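Local coordinates for protein hydroxyglutarate synthase (Pseudomonas putida, PDB 6W1G) that catalyses the iron(II)-dependent decarboxylation and hydroxylation of 2-oxoadipate to D-2-hydroxyglutarate, a step of D-lysine catabolism, at residues 359-364 with 382-387; 109-114 with 435-440. All coordinates share one frame; numbering follows the deposited sequence. Where two conformers were deposited one is given.

Contact 1: 359-364 with 382-387; sequences FRYFAT and GLIDAG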
ATOM      1  N   PHE A 359       7.740   8.802 -14.614  1.00  9.61           N
ATOM      2  CA  PHE A 359       6.663   9.245 -15.501  1.00  9.66           C
ATOM      3  C   PHE A 359       6.239   8.153 -16.435  1.00  9.60           C
ATOM      4  O   PHE A 359       6.993   7.251 -16.760  1.00 11.37           O
ATOM      5  CB  PHE A 359       7.114  10.487 -16.292  1.00 10.26           C
ATOM      6  CG  PHE A 359       7.250  11.705 -15.420  1.00 10.21           C
ATOM      7  CD1 PHE A 359       8.403  11.969 -14.676  1.00 11.18           C
ATOM      8  CD2 PHE A 359       6.146  12.541 -15.248  1.00 11.25           C
ATOM      9  CE1 PHE A 359       8.421  13.041 -13.783  1.00 13.89           C
ATOM     10  CE2 PHE A 359       6.190  13.621 -14.380  1.00 13.33           C
ATOM     11  CZ  PHE A 359       7.297  13.857 -13.643  1.00 13.17           C
ATOM     12  N   ARG A 360       5.024   8.270 -16.935  1.00  8.93           N
ATOM     13  CA  ARG A 360       4.606   7.550 -18.143  1.00  9.44           C
ATOM     14  C   ARG A 360       4.282   8.550 -19.232  1.00  9.34           C
ATOM     15  O   ARG A 360       3.746   9.628 -18.984  1.00 10.31           O
ATOM     16  CB  ARG A 360       3.378   6.654 -17.851  1.00 11.13           C
ATOM     17  CG  ARG A 360       3.681   5.550 -16.880  1.00 15.78           C
ATOM     18  CD  ARG A 360       2.386   4.749 -16.530  1.00 17.27           C
ATOM     19  NE  ARG A 360       2.009   3.896 -17.634  1.00 16.53           N
ATOM     20  CZ  ARG A 360       0.772   3.541 -17.912  1.00 13.15           C
ATOM     21  NH1 ARG A 360      -0.235   3.913 -17.158  1.00 14.66           N
ATOM     22  NH2 ARG A 360       0.551   2.784 -18.980  1.00 15.79           N
ATOM     23  N   TYR A 361       4.614   8.146 -20.434  1.00  8.88           N
ATOM     24  CA  TYR A 361       4.514   8.932 -21.639  1.00  9.14           C
ATOM     25  C   TYR A 361       3.501   8.292 -22.565  1.00  9.27           C
ATOM     26  O   TYR A 361       3.487   7.070 -22.702  1.00 11.00           O
ATOM     27  CB  TYR A 361       5.880   8.989 -22.331  1.00  9.51           C
ATOM     28  CG  TYR A 361       6.910   9.719 -21.490  1.00  9.53           C
ATOM     29  CD1 TYR A 361       7.629   9.058 -20.477  1.00 10.71           C
ATOM     30  CD2 TYR A 361       7.148  11.051 -21.655  1.00 10.12           C
ATOM     31  CE1 TYR A 361       8.562   9.691 -19.710  1.00 10.88           C
ATOM     32  CE2 TYR A 361       8.069  11.730 -20.877  1.00 11.89           C
ATOM     33  CZ  TYR A 361       8.760  11.053 -19.894  1.00 11.83           C
ATOM     34  OH  TYR A 361       9.663  11.730 -19.158  1.00 15.88           O
ATOM     35  N   PHE A 362       2.697   9.110 -23.251  1.00  9.03           N
ATOM     36  CA  PHE A 362       1.607   8.650 -24.090  1.00  8.88           C
ATOM     37  C   PHE A 362       1.566   9.409 -25.411  1.00  9.66           C
ATOM     38  O   PHE A 362       1.694  10.627 -25.444  1.00 10.21           O
ATOM     39  CB  PHE A 362       0.271   8.849 -23.371  1.00 10.00           C
ATOM     40  CG  PHE A 362       0.232   8.182 -22.021  1.00 10.52           C
ATOM     41  CD1 PHE A 362       0.016   6.820 -21.889  1.00 12.59           C
ATOM     42  CD2 PHE A 362       0.484   8.911 -20.865  1.00 10.61           C
ATOM     43  CE1 PHE A 362       0.022   6.210 -20.656  1.00 13.45           C
ATOM     44  CE2 PHE A 362       0.496   8.280 -19.629  1.00 12.61           C
ATOM     45  CZ  PHE A 362       0.263   6.948 -19.521  1.00 13.53           C
ATOM     46  N   ALA A 363       1.298   8.674 -26.495  1.00 10.66           N
ATOM     47  CA  ALA A 363       1.007   9.318 -27.762  1.00 10.42           C
ATOM     48  C   ALA A 363      -0.333  10.033 -27.689  1.00 11.21           C
ATOM     49  O   ALA A 363      -1.331   9.456 -27.257  1.00 13.68           O
ATOM     50  CB  ALA A 363       0.950   8.239 -28.837  1.00 12.66           C
ATOM     51  N   THR A 364      -0.376  11.261 -28.151  1.00 11.25           N
ATOM     52  CA  THR A 364      -1.610  12.014 -28.191  1.00 11.68           C
ATOM     53  C   THR A 364      -2.342  11.802 -29.510  1.00 11.98           C
ATOM     54  O   THR A 364      -1.817  11.276 -30.482  1.00 12.70           O
ATOM     55  CB  THR A 364      -1.352  13.504 -28.006  1.00 11.39           C
ATOM     56  OG1 THR A 364      -0.687  13.948 -29.171  1.00 11.26           O
ATOM     57  CG2 THR A 364      -0.525  13.811 -26.773  1.00 13.14           C
ATOM     58  N   GLY A 382      10.941  17.875 -27.765  1.00 12.40           N
ATOM     59  CA  GLY A 382      10.325  18.537 -28.892  1.00 12.32           C
ATOM     60  C   GLY A 382       8.943  17.984 -29.222  1.00 11.89           C
ATOM     61  O   GLY A 382       8.023  18.726 -29.599  1.00 12.25           O
ATOM     62  N   LEU A 383       8.781  16.668 -29.086  1.00 10.89           N
ATOM     63  CA  LEU A 383       7.477  16.059 -29.290  1.00  9.92           C
ATOM     64  C   LEU A 383       6.488  16.464 -28.205  1.00 10.00           C
ATOM     65  O   LEU A 383       5.306  16.654 -28.475  1.00 11.13           O
ATOM     66  CB  LEU A 383       7.616  14.533 -29.315  1.00 10.54           C
ATOM     67  CG  LEU A 383       8.306  13.988 -30.547  1.00 12.45           C
ATOM     68  CD1 LEU A 383       8.710  12.553 -30.332  1.00 16.05           C
ATOM     69  CD2 LEU A 383       7.409  14.107 -31.771  1.00 14.49           C
ATOM     70  N   ILE A 384       6.948  16.569 -26.961  1.00 10.26           N
ATOM     71  CA  ILE A 384       6.098  17.078 -25.890  1.00 11.11           C
ATOM     72  C   ILE A 384       5.696  18.515 -26.197  1.00 11.84           C
ATOM     73  O   ILE A 384       4.509  18.869 -26.107  1.00 11.90           O
ATOM     74  CB  ILE A 384       6.832  16.974 -24.549  1.00 11.60           C
ATOM     75  CG1 ILE A 384       6.999  15.500 -24.124  1.00 11.73           C
ATOM     76  CG2 ILE A 384       6.121  17.784 -23.475  1.00 13.87           C
ATOM     77  CD1 ILE A 384       8.013  15.294 -23.024  1.00 12.09           C
ATOM     78  N   ASP A 385       6.666  19.355 -26.562  1.00 12.21           N
ATOM     79  CA  ASP A 385       6.364  20.760 -26.802  1.00 13.77           C
ATOM     80  C   ASP A 385       5.373  20.941 -27.941  1.00 13.48           C
ATOM     81  O   ASP A 385       4.551  21.867 -27.912  1.00 17.18           O
ATOM     82  CB  ASP A 385       7.656  21.527 -27.103  1.00 16.92           C
ATOM     83  CG  ASP A 385       8.600  21.642 -25.919  1.00 19.75           C
ATOM     84  OD1 ASP A 385       8.205  21.338 -24.787  1.00 19.82           O
ATOM     85  OD2 ASP A 385       9.757  22.068 -26.138  1.00 23.39           O
ATOM     86  N   ALA A 386       5.453  20.102 -28.958  1.00 13.04           N
ATOM     87  CA  ALA A 386       4.533  20.184 -30.096  1.00 13.88           C
ATOM     88  C   ALA A 386       3.202  19.482 -29.850  1.00 12.78           C
ATOM     89  O   ALA A 386       2.352  19.461 -30.734  1.00 13.71           O
ATOM     90  CB  ALA A 386       5.189  19.557 -31.321  1.00 15.62           C
ATOM     91  N   GLY A 387       3.025  18.891 -28.658  1.00 12.59           N
ATOM     92  CA  GLY A 387       1.749  18.258 -28.354  1.00 12.23           C
ATOM     93  C   GLY A 387       1.566  16.866 -28.914  1.00 10.74           C
ATOM     94  O   GLY A 387       0.420  16.396 -28.957  1.00 11.78           O
TER
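The hydroxyl of Thr364 ties the end of strand 359-363 to the turn that closes helix 380-385. Its OG1 donates to the carbonyl O of Gly387 at 2.7 Å, in the carbonyl plane and on a lone pair, with a C=O...OG1 angle of 137°. The same oxygen also caps the helix that begins just after Thr364, through a hydrogen bond with the backbone N of Gly367, which makes Thr364 the N-cap residue. A chi1 of 69° sets OG1 between the backbone N and the carbonyl carbon, where it serves both partners, while the methyl CG2 lies 3.5 Å from Gly387 O. With a valine here a methyl takes the place of the hydroxyl, which would probably leave Gly387 O without this donor and the first turn of helix 365-369 without its side-chain cap.

Gly387 presents its carbonyl from the Schellman motif that ends the helix: phi is positive (81°) and its N bonds back to Ile384 O at 3.0 Å, following the regular helix bond from Ala386 N to Gly382 O. At these backbone angles a CB would press on the preceding carbonyl, so glycine suits the position.

An apolar touch, looser than the hydrogen bond, lies beside it. Ile384 reaches the ring of Tyr361 with the end of its longer branch, CD1 lying 4.2 Å from CE2, at the ring edge and near its plane. The phenol OH is held elsewhere, by Arg352 NE of helix 348-353.

Strand 359-363 pairs antiparallel with strand 389-393, whose Phe391 touches both Tyr361 and Ile384. Helix 440-458 adds Leu452 against Tyr361, and helix 348-353 adds Arg352 against Ile384, so the helix end and the strand are packed together with these neighbours, away from the annotated sites.

Contact 2: 109-114 with 435-440; sequences HSTAFR and LQVQDE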
ATOM      1  N   HIS A 109       9.190  -6.180  11.038  1.00 17.20           N
ATOM      2  CA  HIS A 109       9.694  -5.740   9.735  1.00 15.89           C
ATOM      3  C   HIS A 109       8.759  -6.307   8.676  1.00 14.43           C
ATOM      4  O   HIS A 109       8.079  -7.313   8.925  1.00 14.42           O
ATOM      5  CB  HIS A 109      11.179  -6.033   9.504  1.00 16.88           C
ATOM      6  CG  HIS A 109      11.634  -7.420   9.750  1.00 17.20           C
ATOM      7  ND1 HIS A 109      12.932  -7.769   9.461  1.00 18.47           N
ATOM      8  CD2 HIS A 109      11.045  -8.518  10.273  1.00 17.79           C
ATOM      9  CE1 HIS A 109      13.134  -9.023   9.833  1.00 19.24           C
ATOM     10  NE2 HIS A 109      12.011  -9.500  10.327  1.00 19.18           N
ATOM     11  N   SER A 110       8.727  -5.656   7.506  1.00 14.07           N
ATOM     12  CA  SER A 110       7.591  -5.830   6.617  1.00 14.04           C
ATOM     13  C   SER A 110       7.975  -5.698   5.155  1.00 10.86           C
ATOM     14  O   SER A 110       9.011  -5.133   4.780  1.00 12.68           O
ATOM     15  CB  SER A 110       6.543  -4.740   6.904  1.00 14.01           C
ATOM     16  OG  SER A 110       6.337  -4.610   8.283  1.00 15.38           O
ATOM     17  N   THR A 111       7.067  -6.218   4.316  1.00 11.28           N
ATOM     18  CA  THR A 111       7.091  -6.012   2.872  1.00 10.61           C
ATOM     19  C   THR A 111       5.666  -5.757   2.430  1.00 10.41           C
ATOM     20  O   THR A 111       4.741  -5.899   3.220  1.00 12.60           O
ATOM     21  CB  THR A 111       7.677  -7.230   2.144  1.00 11.38           C
ATOM     22  OG1 THR A 111       7.904  -6.922   0.761  1.00 11.44           O
ATOM     23  CG2 THR A 111       6.795  -8.426   2.202  1.00 11.82           C
ATOM     24  N   ALA A 112       5.469  -5.384   1.171  1.00 10.43           N
ATOM     25  CA  ALA A 112       4.117  -5.308   0.635  1.00 11.75           C
ATOM     26  C   ALA A 112       3.995  -6.250  -0.561  1.00 10.56           C
ATOM     27  O   ALA A 112       4.809  -6.204  -1.478  1.00 12.98           O
ATOM     28  CB  ALA A 112       3.726  -3.912   0.212  1.00 16.65           C
ATOM     29  N   PHE A 113       2.955  -7.055  -0.564  1.00  9.82           N
ATOM     30  CA  PHE A 113       2.666  -7.928  -1.688  1.00  9.39           C
ATOM     31  C   PHE A 113       1.770  -7.166  -2.663  1.00  9.41           C
ATOM     32  O   PHE A 113       0.723  -6.639  -2.253  1.00 10.03           O
ATOM     33  CB  PHE A 113       2.006  -9.232  -1.218  1.00  9.70           C
ATOM     34  CG  PHE A 113       2.933 -10.076  -0.400  1.00  9.87           C
ATOM     35  CD1 PHE A 113       2.949  -9.993   0.989  1.00 10.79           C
ATOM     36  CD2 PHE A 113       3.765 -10.999  -1.007  1.00 10.10           C
ATOM     37  CE1 PHE A 113       3.795 -10.811   1.730  1.00 11.18           C
ATOM     38  CE2 PHE A 113       4.590 -11.796  -0.270  1.00 10.45           C
ATOM     39  CZ  PHE A 113       4.603 -11.696   1.112  1.00 11.47           C
ATOM     40  N   ARG A 114       2.162  -7.128  -3.935  1.00  8.86           N
ATOM     41  CA  ARG A 114       1.432  -6.394  -4.942  1.00  8.59           C
ATOM     42  C   ARG A 114       1.827  -6.906  -6.315  1.00  8.97           C
ATOM     43  O   ARG A 114       2.873  -7.540  -6.484  1.00  9.29           O
ATOM     44  CB  ARG A 114       1.644  -4.870  -4.866  1.00  9.10           C
ATOM     45  CG  ARG A 114       3.084  -4.427  -5.079  1.00  9.54           C
ATOM     46  CD  ARG A 114       3.117  -2.925  -5.194  1.00  9.93           C
ATOM     47  NE  ARG A 114       4.405  -2.319  -5.482  1.00  9.73           N
ATOM     48  CZ  ARG A 114       4.847  -2.019  -6.712  1.00  9.78           C
ATOM     49  NH1 ARG A 114       4.219  -2.429  -7.791  1.00 10.71           N
ATOM     50  NH2 ARG A 114       5.925  -1.252  -6.843  1.00 10.94           N
ATOM     51  N   LEU A 435      12.181 -15.765  -0.397  1.00 19.76           N
ATOM     52  CA  LEU A 435      12.707 -15.151  -1.611  1.00 22.96           C
ATOM     53  C   LEU A 435      13.137 -13.732  -1.290  1.00 20.10           C
ATOM     54  O   LEU A 435      12.935 -13.236  -0.186  1.00 19.41           O
ATOM     55  CB  LEU A 435      11.726 -15.267  -2.767  1.00 22.74           C
ATOM     56  CG  LEU A 435      10.446 -14.518  -2.573  1.00 19.76           C
ATOM     57  CD1 LEU A 435       9.922 -14.087  -3.947  1.00 23.64           C
ATOM     58  CD2 LEU A 435       9.486 -15.404  -1.901  1.00 22.37           C
ATOM     59  N   GLN A 436      13.764 -13.085  -2.278  1.00 20.32           N
ATOM     60  CA  GLN A 436      14.175 -11.694  -2.110  1.00 20.57           C
ATOM     61  C   GLN A 436      13.019 -10.756  -2.439  1.00 17.35           C
ATOM     62  O   GLN A 436      12.179 -11.076  -3.282  1.00 19.46           O
ATOM     63  CB  GLN A 436      15.365 -11.385  -3.016  1.00 24.60           C
ATOM     64  CG  GLN A 436      16.617 -12.034  -2.491  1.00 31.02           C
ATOM     65  CD  GLN A 436      17.870 -11.425  -3.056  1.00 39.02           C
ATOM     66  OE1 GLN A 436      18.685 -10.878  -2.322  1.00 45.15           O
ATOM     67  NE2 GLN A 436      18.039 -11.515  -4.367  1.00 40.17           N
ATOM     68  N   VAL A 437      12.932  -9.643  -1.701  1.00 15.53           N
ATOM     69  CA  VAL A 437      11.925  -8.630  -2.035  1.00 15.20           C
ATOM     70  C   VAL A 437      12.355  -7.925  -3.319  1.00 16.31           C
ATOM     71  O   VAL A 437      13.559  -7.825  -3.633  1.00 19.11           O
ATOM     72  CB  VAL A 437      11.673  -7.633  -0.892  1.00 16.55           C
ATOM     73  CG1 VAL A 437      11.331  -8.421   0.385  1.00 17.24           C
ATOM     74  CG2 VAL A 437      12.816  -6.686  -0.661  1.00 18.35           C
ATOM     75  N   GLN A 438      11.387  -7.514  -4.109  1.00 16.22           N
ATOM     76  CA  GLN A 438      11.655  -6.781  -5.331  0.58 17.02           C
ATOM     77  C   GLN A 438      11.978  -5.328  -4.994  1.00 15.37           C
ATOM     78  O   GLN A 438      11.480  -4.764  -4.020  1.00 16.05           O
ATOM     79  CB  GLN A 438      10.424  -6.808  -6.232  0.58 21.77           C
ATOM     80  CG  GLN A 438      10.143  -8.065  -6.970  0.58 26.73           C
ATOM     81  CD  GLN A 438      10.553  -7.864  -8.391  0.58 24.60           C
ATOM     82  OE1 GLN A 438      11.675  -7.435  -8.658  0.58 23.80           O
ATOM     83  NE2 GLN A 438       9.640  -8.115  -9.316  0.58 20.27           N
ATOM     84  N   ASP A 439      12.806  -4.717  -5.845  1.00 16.06           N
ATOM     85  CA  ASP A 439      13.178  -3.306  -5.716  1.00 16.43           C
ATOM     86  C   ASP A 439      12.135  -2.478  -6.456  1.00 13.99           C
ATOM     87  O   ASP A 439      12.080  -2.480  -7.701  1.00 13.82           O
ATOM     88  CB  ASP A 439      14.563  -3.110  -6.320  1.00 18.16           C
ATOM     89  CG  ASP A 439      15.021  -1.661  -6.363  1.00 23.14           C
ATOM     90  OD1 ASP A 439      14.302  -0.730  -5.937  1.00 23.89           O
ATOM     91  OD2 ASP A 439      16.154  -1.462  -6.849  1.00 29.04           O
ATOM     92  N   GLU A 440      11.326  -1.742  -5.692  1.00 13.23           N
ATOM     93  CA  GLU A 440      10.259  -0.951  -6.296  1.00 12.31           C
ATOM     94  C   GLU A 440      10.785   0.077  -7.269  1.00 11.15           C
ATOM     95  O   GLU A 440      10.117   0.375  -8.254  1.00 11.56           O
ATOM     96  CB  GLU A 440       9.371  -0.305  -5.240  1.00 13.82           C
ATOM     97  CG  GLU A 440       9.995   0.741  -4.321  1.00 17.70           C
ATOM     98  CD  GLU A 440      10.731   0.156  -3.126  1.00 25.66           C
ATOM     99  OE1 GLU A 440      11.060  -1.046  -3.136  1.00 25.02           O
ATOM    100  OE2 GLU A 440      10.973   0.905  -2.159  1.00 30.70           O
TER
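Van der Waals contact alone joins Thr111 and Val437, whose side chains run past each other in opposite directions. Thr111 OG1 meets the methyl CG1 of Val437 at 3.8 Å and its CB at 4.2 Å. With OG1 anti to the backbone N (chi1 -170°), the hydroxyl faces the loop, but its polar partner is Gly97 O of the adjoining strand 94-100, so the valine methyl covers an oxygen that is already hydrogen-bonded.

Arg114 and Glu440 bring opposite charges together without their charged atoms meeting. Arg114, extended from CG to NE, brings NH2 to 3.9 Å from Glu440 CB, which lies at the guanidinium edge, near its plane. The glutamate chain then bends at chi2 (-83°) and carries the carboxylate away, leaving Glu440 OE1 6.3 Å from Arg114 NH2. The charged end of Arg114 is instead engaged by Asp398, whose OD1 forms a salt bridge with NE.

Strand 108-114 lies between strands 94-100 and 127-133 in a beta-alpha-beta-beta-beta module that starts at strand 69-75, consistent with the glyoxalase clan; that first strand carries the metal ligand His70, whose side chain is about 8 Å from that of Arg114.

Backbone and capping interactions organise the loop itself. Val437 N bonds to Glu430 OE2 of helix 424-433, and Asp439 is the N-cap of helix 440-458, with OD1 weakly hydrogen-bonded to Leu441 N.

In the fold
The two contacts lie 33 Å apart between centres and do not touch, although both involve the surroundings of helix 440-458. Contact 2 includes its first residue and the loop leading into it, about 11 Å from the centre of the chain; contact 1 lies about 29 Å from that centre, where residues further along the same helix pack on strand 359-363. Both are partly buried and similar in area, but their chemistry differs. The peripheral contact 1 is fastened by a hydroxyl-to-carbonyl bond between a strand end and a helix end, whereas the more central contact 2 packs by van der Waals touch, its threonine hydroxyl and arginine guanidinium engaged by residues outside the two segments.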